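Effector protein HopAB2 (Pseudomonas syringae, PDB 2FD4) acts as an E3 ubiquitin ligase through its C-terminal domain and suppresses programmed cell death in susceptible plants, but triggers Pto-dependent immunity in resistant tomato. Local coordinates at residues E106-A110 against E111-K115. Residues are numbered along the deposited sequence; the frame is centred on the assembly and turned at random.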
loop_
_atom_site.group_PDB
_atom_site.type_symbol
_atom_site.label_atom_id
_atom_site.label_comp_id
_atom_site.label_asym_id
_atom_site.label_seq_id
_atom_site.Cartn_x
_atom_site.Cartn_y
_atom_site.Cartn_z
ATOM N N GLU A 106 9.698 -11.444 2.568
ATOM C CA GLU A 106 10.931 -10.746 2.865
ATOM C C GLU A 106 10.626 -9.679 3.896
ATOM O O GLU A 106 9.497 -9.180 3.960
ATOM C CB GLU A 106 11.531 -10.139 1.604
ATOM C CG GLU A 106 11.761 -11.171 0.476
ATOM C CD GLU A 106 12.671 -12.337 0.881
ATOM O OE1 GLU A 106 13.525 -12.146 1.781
ATOM O OE2 GLU A 106 12.556 -13.457 0.286
ATOM N N THR A 107 11.617 -9.353 4.726
ATOM C CA THR A 107 11.409 -8.381 5.814
ATOM C C THR A 107 10.803 -7.116 5.256
ATOM O O THR A 107 11.314 -6.554 4.282
ATOM C CB THR A 107 12.716 -7.995 6.514
ATOM O OG1 THR A 107 13.374 -9.171 7.005
ATOM C CG2 THR A 107 12.432 -7.015 7.662
ATOM N N LEU A 108 9.740 -6.652 5.894
ATOM C CA LEU A 108 9.021 -5.423 5.509
ATOM C C LEU A 108 8.518 -4.755 6.794
ATOM O O LEU A 108 7.818 -5.360 7.598
ATOM C CB LEU A 108 7.854 -5.745 4.601
ATOM C CG LEU A 108 7.147 -4.566 3.913
ATOM C CD1 LEU A 108 8.059 -3.936 2.912
ATOM C CD2 LEU A 108 5.922 -5.024 3.221
ATOM N N ASN A 109 8.899 -3.499 6.971
ATOM C CA ASN A 109 8.670 -2.742 8.216
ATOM C C ASN A 109 8.732 -1.236 7.898
ATOM O O ASN A 109 8.802 -0.844 6.708
ATOM C CB ASN A 109 9.716 -3.193 9.290
ATOM C CG ASN A 109 11.148 -3.068 8.816
ATOM O OD1 ASN A 109 11.441 -2.280 7.924
ATOM N ND2 ASN A 109 12.074 -3.886 9.398
ATOM N N ALA A 110 8.655 -0.393 8.940
ATOM C CA ALA A 110 8.728 1.084 8.784
ATOM C C ALA A 110 9.973 1.509 8.075
ATOM O O ALA A 110 9.985 2.473 7.311
ATOM C CB ALA A 110 8.649 1.803 10.141
ATOM N N GLU A 111 11.063 0.782 8.334
ATOM C CA GLU A 111 12.328 1.144 7.816
ATOM C C GLU A 111 12.369 1.112 6.282
ATOM O O GLU A 111 12.986 1.976 5.685
ATOM C CB GLU A 111 13.396 0.219 8.422
ATOM C CG GLU A 111 13.679 0.424 9.889
ATOM C CD GLU A 111 12.488 0.273 10.874
ATOM O OE1 GLU A 111 11.702 -0.682 10.762
ATOM O OE2 GLU A 111 12.383 1.110 11.829
ATOM N N ASN A 112 11.750 0.128 5.635
ATOM C CA ASN A 112 11.871 -0.010 4.177
ATOM C C ASN A 112 10.553 0.060 3.375
ATOM O O ASN A 112 10.545 -0.122 2.158
ATOM C CB ASN A 112 12.608 -1.314 3.830
ATOM C CG ASN A 112 11.785 -2.584 4.131
ATOM O OD1 ASN A 112 10.753 -2.548 4.811
ATOM N ND2 ASN A 112 12.267 -3.726 3.613
ATOM N N ILE A 113 9.418 0.370 4.016
ATOM C CA ILE A 113 8.129 0.289 3.284
ATOM C C ILE A 113 8.121 1.228 2.055
ATOM O O ILE A 113 7.555 0.909 0.999
ATOM C CB ILE A 113 6.937 0.600 4.245
ATOM C CG1 ILE A 113 5.606 0.468 3.513
ATOM C CG2 ILE A 113 7.073 1.957 4.845
ATOM C CD1 ILE A 113 5.319 -0.892 3.014
ATOM N N ALA A 114 8.811 2.356 2.154
ATOM C CA ALA A 114 8.738 3.360 1.082
ATOM C C ALA A 114 9.475 2.881 -0.184
ATOM O O ALA A 114 9.215 3.392 -1.262
ATOM C CB ALA A 114 9.293 4.645 1.528
ATOM N N LYS A 115 10.323 1.872 -0.023
ATOM C CA LYS A 115 11.039 1.234 -1.148
ATOM C C LYS A 115 10.128 0.247 -1.884
ATOM O O LYS A 115 10.434 -0.165 -3.053
ATOM C CB LYS A 115 12.274 0.500 -0.630
ATOM C CG LYS A 115 13.287 1.375 0.075
ATOM C CD LYS A 115 14.504 0.580 0.535
ATOM C CE LYS A 115 15.251 1.332 1.683
ATOM N NZ LYS A 115 16.436 0.555 2.208
HETATM O O HOH W 1 10.167 3.546 4.577
#
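With chi1 at 70°, N112 holds its amide between its own backbone N and carbonyl carbon, turned back to the main chain at T107 and N109, which flank L108. N109 uses the same crowded position (chi1 55°), which lets its OD1 accept a weak bond from N112 N. The N112 amide grips the extended chain at two points. Its ND2 donates to T107 O at 3.1 Å, nearly in its own amide plane. Its OD1 accepts from N109 N at 3.0 Å, and both bonds are nearly straight. Two bonds at opposite ends of one amide fix its rotation and leave little doubt about which end is oxygen.

After N109 the chain reverses in a beta turn, N109 to N112, with helical backbone angles at A110 and E111. N112 N closes it on N109 O at 3.3 Å, from above the carbonyl plane. I113 N adds a weak bond to the same oxygen, at the entry to the short helix 113-116. The exchange between N109 and N112, each side chain accepting from the other's backbone N, resembles a capping box, though one half is weak. This is part of the U-box-like ligase domain. U-boxes resemble RING fingers but are built without zinc.

E111 bends at chi2 and brings OE1 to 3.1 Å from N109 CG. Carboxylate and amide planes stand 84° apart, and OE1 rests over the amide carbon without a hydrogen bond to OD1.

On the buried side, L108 CD1 meets I113 CD1 at 4.1 Å. Both residues also pack on L64 of strand 61-65 and on helix 88-97. L108 lies beside P102, an inferred E2-binding residue. A water bridges A110 O (2.9 Å) and A114 N (3.0 Å), tying the turn to A114. Q13 NE2 also bonds to A110 O.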